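Side-chain contacts in glycosyl hydrolase family 88 (Pedobacter heparinus, PDB 3WIW), which acts as an unsaturated glucuronyl hydrolase with specificity for heparin, folded as an alpha6/alpha6 barrel: residues 159-164 and 169-174; 177-182 and 196-201; 165-170 and 231-236. All coordinates share one frame; numbering follows the deposited sequence. Where two conformers were deposited one is given.

How the interactions relate
Within one glycosyl hydrolase family 88 region, interaction 1 closes the short loop leading into strand 170-172 before interaction 2 pairs the two helices that come next; interaction 2 lies in the chain between the two segments of interaction 3, which returns to that loop from strand 229-233. The centres of interactions 1 and 3 are about 8 Å apart; the two share Phe169 and Pro170 and reach the same three-stranded antiparallel sheet. The centre of interaction 2 lies about 13 Å from that of interaction 1, joined to it through Ile159 and His201, and about 20 Å from that of interaction 3. Helical barrel wall, loop and sheet are thus linked around the strand that leads to Asp174, the predicted proton donor.

Interaction 1: 159-164 and 169-174; sequences IRSWDF and FPVIID
Ser161 meets the backbone of strand 170-172 with two polar groups. Ser161 N donates to Pro170 O at 2.9 Å, with the donor nearly in line with the carbonyl bond. The serine OG, beside the backbone N (chi1 -63°), accepts the amide of Ile172, Ile172 N to Ser161 OG 2.9 Å, in a nearly straight bond (165°). The same hydroxyl is hydrogen-bonded to Asn175 OD1, so two partners grip this buried oxygen.

Arg160 NE finds its acceptor within its own segment. Arg160 NE donates to Trp162 O at 2.9 Å from above the carbonyl plane, and Asp163 OD1 sits over a guanidinium face, held by charge alone. That carboxylate oxygen also pairs with Arg151, whose NE is hydrogen-bonded to Arg160 O.

Apolar surfaces fill the remainder. Arg160 CB lies over a face of the Phe169 ring, 3.8 Å from its centroid, a CH-pi contact. In the conformer described, the Trp162 indole is covered by Pro170 on one face, Pro170 CG to Trp162 NE1 3.4 Å, and by Phe164 on the other, while Ile172 CG2 reaches Trp162 CZ3 at 3.5 Å.

Strand 170-172 is an outer strand of its antiparallel sheet, bonded through Val171 to Ile220, and Asp174, the predicted proton donor, follows it. Ile159 packs on helix 175-188, Val171 on His201 of helix 192-208, and Phe169 on Asn153 of strand 152-153.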
loop_
_atom_site.group_PDB
_atom_site.type_symbol
_atom_site.label_atom_id
_atom_site.label_comp_id
_atom_site.label_asym_id
_atom_site.label_seq_id
_atom_site.Cartn_x
_atom_site.Cartn_y
_atom_site.Cartn_z
ATOM N N ILE A 159 -15.396 5.221 7.062
ATOM C CA ILE A 159 -15.561 5.461 5.643
ATOM C C ILE A 159 -16.137 4.215 4.982
ATOM O O ILE A 159 -15.668 3.093 5.221
ATOM C CB ILE A 159 -14.199 5.778 5.004
ATOM C CG1 ILE A 159 -13.661 7.114 5.557
ATOM C CG2 ILE A 159 -14.305 5.782 3.467
ATOM C CD1 ILE A 159 -12.243 7.401 5.157
ATOM N N ARG A 160 -17.192 4.403 4.187
ATOM C CA ARG A 160 -17.730 3.337 3.352
ATOM C C ARG A 160 -16.738 3.028 2.233
ATOM O O ARG A 160 -16.400 3.909 1.439
ATOM C CB ARG A 160 -19.059 3.775 2.744
ATOM C CG ARG A 160 -19.756 2.623 2.054
ATOM C CD ARG A 160 -21.069 3.047 1.500
ATOM N NE ARG A 160 -21.681 1.965 0.748
ATOM C CZ ARG A 160 -22.961 1.930 0.397
ATOM N NH1 ARG A 160 -23.781 2.913 0.761
ATOM N NH2 ARG A 160 -23.410 0.904 -0.316
ATOM N N SER A 161 -16.272 1.788 2.126
ATOM C CA SER A 161 -15.242 1.493 1.127
ATOM C C SER A 161 -15.785 1.541 -0.296
ATOM O O SER A 161 -15.168 2.166 -1.180
ATOM C CB SER A 161 -14.595 0.138 1.405
ATOM O OG SER A 161 -13.946 0.170 2.651
ATOM N N TRP A 162 -16.937 0.932 -0.533
ATOM C CA TRP A 162 -17.493 0.963 -1.880
ATOM C C TRP A 162 -18.993 0.916 -1.880
ATOM O O TRP A 162 -19.622 0.639 -0.856
ATOM C CB TRP A 162 -16.928 -0.152 -2.747
ATOM C CG TRP A 162 -17.293 -1.536 -2.280
ATOM C CD1 TRP A 162 -18.553 -2.048 -2.107
ATOM C CD2 TRP A 162 -16.384 -2.605 -1.984
ATOM N NE1 TRP A 162 -18.477 -3.356 -1.695
ATOM C CE2 TRP A 162 -17.158 -3.722 -1.610
ATOM C CE3 TRP A 162 -14.989 -2.719 -1.985
ATOM C CZ2 TRP A 162 -16.583 -4.945 -1.252
ATOM C CZ3 TRP A 162 -14.418 -3.929 -1.631
ATOM C CH2 TRP A 162 -15.214 -5.028 -1.264
ATOM N N ASP A 163 -19.549 1.173 -3.056
ATOM C CA ASP A 163 -20.985 1.398 -3.214
ATOM C C ASP A 163 -21.700 0.281 -3.951
ATOM O O ASP A 163 -22.932 0.265 -4.016
ATOM C CB ASP A 163 -21.229 2.706 -3.956
ATOM C CG ASP A 163 -20.808 3.900 -3.149
ATOM O OD1 ASP A 163 -20.747 3.775 -1.905
ATOM O OD2 ASP A 163 -20.541 4.952 -3.757
ATOM N N PHE A 164 -20.931 -0.639 -4.522
ATOM C CA PHE A 164 -21.509 -1.729 -5.307
ATOM C C PHE A 164 -21.855 -2.914 -4.422
ATOM O O PHE A 164 -21.442 -2.980 -3.257
ATOM C CB PHE A 164 -20.566 -2.160 -6.438
ATOM C CG PHE A 164 -19.222 -2.638 -5.963
ATOM C CD1 PHE A 164 -19.042 -3.938 -5.516
ATOM C CD2 PHE A 164 -18.141 -1.773 -5.950
ATOM C CE1 PHE A 164 -17.804 -4.375 -5.075
ATOM C CE2 PHE A 164 -16.899 -2.203 -5.521
ATOM C CZ PHE A 164 -16.730 -3.504 -5.075
ATOM N N PHE A 169 -23.174 -1.456 4.051
ATOM C CA PHE A 169 -22.086 -0.535 4.353
ATOM C C PHE A 169 -20.815 -1.330 4.567
ATOM O O PHE A 169 -20.454 -1.639 5.694
ATOM C CB PHE A 169 -22.446 0.308 5.592
ATOM C CG PHE A 169 -21.584 1.534 5.780
ATOM C CD1 PHE A 169 -20.308 1.436 6.324
ATOM C CD2 PHE A 169 -22.061 2.797 5.422
ATOM C CE1 PHE A 169 -19.512 2.561 6.501
ATOM C CE2 PHE A 169 -21.263 3.936 5.590
ATOM C CZ PHE A 169 -19.993 3.820 6.142
ATOM N N PRO A 170 -20.145 -1.677 3.469
ATOM C CA PRO A 170 -18.943 -2.498 3.564
ATOM C C PRO A 170 -17.709 -1.660 3.844
ATOM O O PRO A 170 -17.514 -0.601 3.213
ATOM C CB PRO A 170 -18.847 -3.131 2.179
ATOM C CG PRO A 170 -19.452 -2.066 1.252
ATOM C CD PRO A 170 -20.511 -1.377 2.074
ATOM N N VAL A 171 -16.873 -2.137 4.763
ATOM C CA VAL A 171 -15.583 -1.498 5.057
ATOM C C VAL A 171 -14.507 -2.571 4.955
ATOM O O VAL A 171 -14.593 -3.621 5.609
ATOM C CB VAL A 171 -15.580 -0.890 6.481
ATOM C CG1 VAL A 171 -14.217 -0.235 6.784
ATOM C CG2 VAL A 171 -16.692 0.139 6.611
ATOM N N ILE A 172 -13.516 -2.347 4.108
ATOM C CA ILE A 172 -12.450 -3.328 3.940
ATOM C C ILE A 172 -11.190 -2.908 4.691
ATOM O O ILE A 172 -10.983 -1.720 4.939
ATOM C CB ILE A 172 -12.156 -3.619 2.441
ATOM C CG1 ILE A 172 -11.493 -2.438 1.694
ATOM C CG2 ILE A 172 -13.445 -4.038 1.749
ATOM C CD1 ILE A 172 -11.298 -2.723 0.185
ATOM N N ILE A 173 -10.357 -3.876 5.053
ATOM C CA ILE A 173 -9.142 -3.594 5.796
ATOM C C ILE A 173 -8.234 -2.620 5.004
ATOM O O ILE A 173 -7.534 -1.774 5.605
ATOM C CB ILE A 173 -8.418 -4.919 6.180
ATOM C CG1 ILE A 173 -7.349 -4.670 7.239
ATOM C CG2 ILE A 173 -7.779 -5.603 4.948
ATOM C CD1 ILE A 173 -7.905 -4.360 8.643
ATOM N N ASP A 174 -8.243 -2.740 3.669
ATOM C CA ASP A 174 -7.413 -1.890 2.800
ATOM C C ASP A 174 -7.711 -0.394 3.027
ATOM O O ASP A 174 -6.863 0.462 2.758
ATOM C CB ASP A 174 -7.632 -2.189 1.308
ATOM C CG ASP A 174 -7.898 -3.667 0.978
ATOM O OD1 ASP A 174 -8.659 -4.368 1.686
ATOM O OD2 ASP A 174 -7.406 -4.090 -0.087
#

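Interaction 2: 177-182 and 196-201; sequences MNLEYL and DAAKTH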
loop_
_atom_site.group_PDB
_atom_site.type_symbol
_atom_site.label_atom_id
_atom_site.label_comp_id
_atom_site.label_asym_id
_atom_site.label_seq_id
_atom_site.Cartn_x
_atom_site.Cartn_y
_atom_site.Cartn_z
ATOM N N MET A 177 -5.358 2.193 4.606
ATOM C CA MET A 177 -4.280 2.850 3.860
ATOM C C MET A 177 -4.728 4.207 3.362
ATOM O O MET A 177 -3.921 5.136 3.284
ATOM C CB MET A 177 -3.848 1.969 2.690
ATOM C CG MET A 177 -3.324 0.601 3.129
ATOM S SD MET A 177 -1.789 0.688 4.068
ATOM C CE MET A 177 -0.689 1.278 2.769
ATOM N N ASN A 178 -6.009 4.306 3.004
ATOM C CA ASN A 178 -6.590 5.538 2.488
ATOM C C ASN A 178 -6.754 6.626 3.549
ATOM O O ASN A 178 -7.018 7.764 3.221
ATOM C CB ASN A 178 -7.892 5.194 1.777
ATOM C CG ASN A 178 -7.642 4.483 0.477
ATOM O OD1 ASN A 178 -6.933 5.000 -0.384
ATOM N ND2 ASN A 178 -8.201 3.281 0.320
ATOM N N LEU A 179 -6.596 6.280 4.825
ATOM C CA LEU A 179 -6.639 7.274 5.899
ATOM C C LEU A 179 -5.477 8.260 5.855
ATOM O O LEU A 179 -5.631 9.400 6.292
ATOM C CB LEU A 179 -6.692 6.601 7.267
ATOM C CG LEU A 179 -7.836 5.613 7.469
ATOM C CD1 LEU A 179 -7.792 5.108 8.901
ATOM C CD2 LEU A 179 -9.192 6.209 7.091
ATOM N N GLU A 180 -4.332 7.837 5.305
ATOM C CA GLU A 180 -3.139 8.686 5.322
ATOM C C GLU A 180 -3.451 10.027 4.627
ATOM O O GLU A 180 -3.084 11.111 5.105
ATOM C CB GLU A 180 -1.955 7.980 4.657
ATOM C CG GLU A 180 -0.670 8.772 4.901
ATOM C CD GLU A 180 0.560 8.147 4.304
ATOM O OE1 GLU A 180 1.601 8.830 4.236
ATOM O OE2 GLU A 180 0.514 6.958 3.965
ATOM N N TYR A 181 -4.134 9.926 3.491
ATOM C CA TYR A 181 -4.585 11.081 2.730
ATOM C C TYR A 181 -5.374 12.053 3.609
ATOM O O TYR A 181 -5.104 13.271 3.602
ATOM C CB TYR A 181 -5.448 10.583 1.588
ATOM C CG TYR A 181 -5.862 11.614 0.535
ATOM C CD1 TYR A 181 -5.339 12.916 0.475
ATOM C CD2 TYR A 181 -6.794 11.231 -0.443
ATOM C CE1 TYR A 181 -5.757 13.795 -0.547
ATOM C CE2 TYR A 181 -7.197 12.066 -1.446
ATOM C CZ TYR A 181 -6.689 13.348 -1.502
ATOM O OH TYR A 181 -7.110 14.151 -2.531
ATOM N N LEU A 182 -6.321 11.550 4.401
ATOM C CA LEU A 182 -7.137 12.424 5.241
ATOM C C LEU A 182 -6.372 12.989 6.426
ATOM O O LEU A 182 -6.653 14.122 6.825
ATOM C CB LEU A 182 -8.379 11.705 5.742
ATOM C CG LEU A 182 -9.541 11.528 4.783
ATOM C CD1 LEU A 182 -10.729 10.937 5.529
ATOM C CD2 LEU A 182 -9.907 12.859 4.155
ATOM N N ASP A 196 -10.096 14.014 12.210
ATOM C CA ASP A 196 -10.812 13.258 13.231
ATOM C C ASP A 196 -11.564 12.078 12.627
ATOM O O ASP A 196 -11.645 11.011 13.246
ATOM C CB ASP A 196 -11.788 14.156 14.009
ATOM C CG ASP A 196 -11.088 15.277 14.775
ATOM O OD1 ASP A 196 -9.863 15.196 15.010
ATOM O OD2 ASP A 196 -11.785 16.244 15.155
ATOM N N ALA A 197 -12.082 12.246 11.416
ATOM C CA ALA A 197 -12.796 11.159 10.753
ATOM C C ALA A 197 -11.845 9.996 10.465
ATOM O O ALA A 197 -12.199 8.840 10.660
ATOM C CB ALA A 197 -13.435 11.650 9.461
ATOM N N ALA A 198 -10.647 10.308 9.985
ATOM C CA ALA A 198 -9.663 9.283 9.702
ATOM C C ALA A 198 -9.334 8.553 11.006
ATOM O O ALA A 198 -9.292 7.311 11.049
ATOM C CB ALA A 198 -8.419 9.928 9.106
ATOM N N LYS A 199 -9.120 9.310 12.082
ATOM C CA LYS A 199 -8.743 8.686 13.339
ATOM C C LYS A 199 -9.886 7.805 13.851
ATOM O O LYS A 199 -9.668 6.676 14.291
ATOM C CB LYS A 199 -8.373 9.740 14.384
ATOM C CG LYS A 199 -7.888 9.077 15.664
ATOM C CD LYS A 199 -7.379 10.066 16.703
ATOM C CE LYS A 199 -6.739 9.272 17.842
ATOM N NZ LYS A 199 -6.256 10.170 18.916
ATOM N N THR A 200 -11.114 8.294 13.743
ATOM C CA THR A 200 -12.286 7.491 14.134
ATOM C C THR A 200 -12.379 6.187 13.328
ATOM O O THR A 200 -12.624 5.118 13.891
ATOM C CB THR A 200 -13.580 8.293 13.997
ATOM O OG1 THR A 200 -13.512 9.415 14.879
ATOM C CG2 THR A 200 -14.796 7.434 14.374
ATOM N N HIS A 201 -12.158 6.267 12.021
ATOM C CA HIS A 201 -12.151 5.063 11.192
ATOM C C HIS A 201 -11.138 4.039 11.725
ATOM O O HIS A 201 -11.438 2.841 11.832
ATOM C CB HIS A 201 -11.844 5.426 9.735
ATOM C CG HIS A 201 -11.889 4.260 8.807
ATOM N ND1 HIS A 201 -12.868 4.128 7.836
ATOM C CD2 HIS A 201 -11.111 3.152 8.710
ATOM C CE1 HIS A 201 -12.684 3.001 7.185
ATOM N NE2 HIS A 201 -11.615 2.391 7.685
#
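Leu179 lays its CD2 methyl over one face of the His201 imidazole, 4.1 Å from the ring centroid and 28° off the normal, a CH-pi contact. The closest ring atom is His201 CG, 3.7 Å from Leu179 CD2. Elsewhere on the ring, ND1 is hydrogen-bonded to the backbone N of Ile159, which would fix the rotation of the imidazole, and CE1 packs against Val171. A chi1 of -177°, which sets CG of His201 opposite the backbone N, brings the imidazole to the CD2 methyl; the two side chains cross at about a right angle.

The second branch of the leucine turns to the helix backbone: Leu179 CD1 stands 3.4 Å from Ala198 O. Ala198 fills the middle of the interface, with Ala198 CB 3.8 Å from Leu182 CB and 4.2 Å from Leu179 CB. With only a methyl group there, the axes of segments 177-182 and 196-201 come within 8.8 Å. Replacing Leu179 with an alanine would probably open a gap beside Ala198 and deprive the His201 ring of the methyl over its face.

The contact is buried and largely apolar, and joins two successive, nearly antiparallel helices of the alpha6/alpha6 barrel, with a short turn between them. Asn178 ND2 is hydrogen-bonded to Asp116 OD1, the predicted nucleophile, and Asn178 OD1 to Phe119 N, a second-shell link from this helix to the active site. On its other sides helix 175-188 packs against helices 117-132, 245-262 and 138-150, and the last of these meets both segments, through Leu148 on Leu182 and Tyr149 on Ala197.

Interaction 3: 165-170 and 231-236; sequences GHWQFP and QRETHQ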
loop_
_atom_site.group_PDB
_atom_site.type_symbol
_atom_site.label_atom_id
_atom_site.label_comp_id
_atom_site.label_asym_id
_atom_site.label_seq_id
_atom_site.Cartn_x
_atom_site.Cartn_y
_atom_site.Cartn_z
ATOM N N GLY A 165 -22.625 -3.844 -4.977
ATOM C CA GLY A 165 -22.894 -5.099 -4.305
ATOM C C GLY A 165 -23.994 -4.999 -3.267
ATOM O O GLY A 165 -24.640 -3.959 -3.124
ATOM N N HIS A 166 -24.188 -6.086 -2.529
ATOM C CA HIS A 166 -25.338 -6.230 -1.646
ATOM C C HIS A 166 -25.161 -5.603 -0.262
ATOM O O HIS A 166 -26.154 -5.368 0.433
ATOM C CB HIS A 166 -25.649 -7.707 -1.456
ATOM C CG HIS A 166 -24.592 -8.432 -0.688
ATOM N ND1 HIS A 166 -23.481 -8.980 -1.291
ATOM C CD2 HIS A 166 -24.449 -8.658 0.640
ATOM C CE1 HIS A 166 -22.713 -9.539 -0.372
ATOM N NE2 HIS A 166 -23.274 -9.351 0.809
ATOM N N TRP A 167 -23.920 -5.347 0.154
ATOM C CA TRP A 167 -23.687 -4.838 1.509
ATOM C C TRP A 167 -24.331 -3.490 1.721
ATOM O O TRP A 167 -24.316 -2.628 0.843
ATOM C CB TRP A 167 -22.202 -4.685 1.832
ATOM C CG TRP A 167 -21.376 -5.870 1.547
ATOM C CD1 TRP A 167 -20.989 -6.841 2.430
ATOM C CD2 TRP A 167 -20.796 -6.207 0.293
ATOM N NE1 TRP A 167 -20.208 -7.769 1.790
ATOM C CE2 TRP A 167 -20.074 -7.402 0.475
ATOM C CE3 TRP A 167 -20.827 -5.622 -0.976
ATOM C CZ2 TRP A 167 -19.382 -8.014 -0.560
ATOM C CZ3 TRP A 167 -20.147 -6.232 -2.001
ATOM C CH2 TRP A 167 -19.431 -7.417 -1.789
ATOM N N GLN A 168 -24.877 -3.320 2.913
ATOM C CA GLN A 168 -25.418 -2.056 3.350
ATOM C C GLN A 168 -24.300 -1.025 3.500
ATOM O O GLN A 168 -24.441 0.141 3.121
ATOM C CB GLN A 168 -26.116 -2.297 4.683
ATOM C CG GLN A 168 -26.599 -1.071 5.347
ATOM C CD GLN A 168 -27.606 -1.355 6.440
ATOM O OE1 GLN A 168 -27.858 -0.504 7.286
ATOM N NE2 GLN A 168 -28.197 -2.551 6.419
ATOM N N PHE A 169 -23.174 -1.456 4.051
ATOM C CA PHE A 169 -22.086 -0.535 4.353
ATOM C C PHE A 169 -20.815 -1.330 4.567
ATOM O O PHE A 169 -20.454 -1.639 5.694
ATOM C CB PHE A 169 -22.446 0.308 5.592
ATOM C CG PHE A 169 -21.584 1.534 5.780
ATOM C CD1 PHE A 169 -20.308 1.436 6.324
ATOM C CD2 PHE A 169 -22.061 2.797 5.422
ATOM C CE1 PHE A 169 -19.512 2.561 6.501
ATOM C CE2 PHE A 169 -21.263 3.936 5.590
ATOM C CZ PHE A 169 -19.993 3.820 6.142
ATOM N N PRO A 170 -20.145 -1.677 3.469
ATOM C CA PRO A 170 -18.943 -2.498 3.564
ATOM C C PRO A 170 -17.709 -1.660 3.844
ATOM O O PRO A 170 -17.514 -0.601 3.213
ATOM C CB PRO A 170 -18.847 -3.131 2.179
ATOM C CG PRO A 170 -19.452 -2.066 1.252
ATOM C CD PRO A 170 -20.511 -1.377 2.074
ATOM N N GLN A 231 -21.983 -8.273 9.402
ATOM C CA GLN A 231 -21.275 -9.430 8.864
ATOM C C GLN A 231 -19.776 -9.229 8.954
ATOM O O GLN A 231 -19.289 -8.099 8.917
ATOM C CB GLN A 231 -21.661 -9.700 7.399
ATOM C CG GLN A 231 -23.155 -9.870 7.115
ATOM C CD GLN A 231 -23.726 -11.177 7.646
ATOM O OE1 GLN A 231 -22.989 -12.088 8.020
ATOM N NE2 GLN A 231 -25.051 -11.269 7.682
ATOM N N ARG A 232 -19.053 -10.349 9.039
ATOM C CA ARG A 232 -17.585 -10.363 9.071
ATOM C C ARG A 232 -17.172 -11.423 8.063
ATOM O O ARG A 232 -17.430 -12.607 8.242
ATOM C CB ARG A 232 -17.041 -10.710 10.464
ATOM C CG ARG A 232 -17.602 -9.892 11.613
ATOM C CD ARG A 232 -17.195 -10.456 12.971
ATOM N NE ARG A 232 -17.705 -9.620 14.050
ATOM C CZ ARG A 232 -18.936 -9.694 14.524
ATOM N NH1 ARG A 232 -19.313 -8.880 15.500
ATOM N NH2 ARG A 232 -19.787 -10.575 14.012
ATOM N N GLU A 233 -16.523 -11.014 6.985
ATOM C CA GLU A 233 -16.304 -11.938 5.881
ATOM C C GLU A 233 -15.094 -11.598 5.034
ATOM O O GLU A 233 -14.534 -10.509 5.131
ATOM C CB GLU A 233 -17.553 -11.986 5.012
ATOM C CG GLU A 233 -17.831 -10.676 4.294
ATOM C CD GLU A 233 -19.161 -10.672 3.563
ATOM O OE1 GLU A 233 -19.242 -10.028 2.487
ATOM O OE2 GLU A 233 -20.121 -11.294 4.072
ATOM N N THR A 234 -14.656 -12.554 4.226
ATOM C CA THR A 234 -13.543 -12.295 3.329
ATOM C C THR A 234 -14.033 -11.696 2.010
ATOM O O THR A 234 -15.217 -11.741 1.670
ATOM C CB THR A 234 -12.693 -13.548 3.072
ATOM O OG1 THR A 234 -11.449 -13.114 2.509
ATOM C CG2 THR A 234 -13.389 -14.527 2.107
ATOM N N HIS A 235 -13.100 -11.153 1.251
ATOM C CA HIS A 235 -13.343 -10.852 -0.143
ATOM C C HIS A 235 -12.225 -11.465 -0.982
ATOM O O HIS A 235 -12.500 -12.216 -1.910
ATOM C CB HIS A 235 -13.498 -9.347 -0.374
ATOM C CG HIS A 235 -13.864 -8.997 -1.774
ATOM N ND1 HIS A 235 -15.095 -9.300 -2.317
ATOM C CD2 HIS A 235 -13.168 -8.356 -2.743
ATOM C CE1 HIS A 235 -15.137 -8.867 -3.564
ATOM N NE2 HIS A 235 -13.977 -8.299 -3.847
ATOM N N GLN A 236 -10.975 -11.199 -0.634
ATOM C CA GLN A 236 -9.852 -11.723 -1.423
ATOM C C GLN A 236 -8.991 -12.780 -0.722
ATOM O O GLN A 236 -7.978 -13.240 -1.285
ATOM C CB GLN A 236 -9.018 -10.573 -2.007
ATOM C CG GLN A 236 -9.816 -9.885 -3.129
ATOM C CD GLN A 236 -9.238 -8.608 -3.644
ATOM O OE1 GLN A 236 -8.627 -7.866 -2.910
ATOM N NE2 GLN A 236 -9.470 -8.324 -4.919
#
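Trp167 and Glu233 are joined by a single hydrogen bond across this surface contact. In the glutamate conformer described, Trp167 NE1 donates to Glu233 OE1 at 2.6 Å, with an angle of 164° at the hydrogen. The oxygen lies at the edge of the indole and close to its plane, so the N-H is aimed almost directly at it. At the acceptor the approach is less regular: the donor stands above the carboxylate plane, and the two flat groups are turned 71° apart. An extended chain beyond CG (chi2 -173°) carries the carboxylate from strand 229-233 across to the loop.

Ring packing within segment 165-170 holds the indole. His166 covers one face, its CE1 3.5 Å above the Trp167 plane, and Pro170 covers the opposite face, with CB 3.7 Å above it; both are offset toward the rim. Trp162 meets the same indole at a steep angle.

His166 NE2 is 4.4 Å from Glu233 OE1; if the imidazole were protonated, its charge would probably stabilise the carboxylate.

Next along the chain are Thr234, predicted to bind substrate, and His235, which is hydrogen-bonded to a bound buffer molecule's sulfonate. An indole covered on both faces offers its N-H to a carboxylate; in this conformer the bond joins loop to strand at one directional point, and as the glutamate has a second conformer the link may not be permanent.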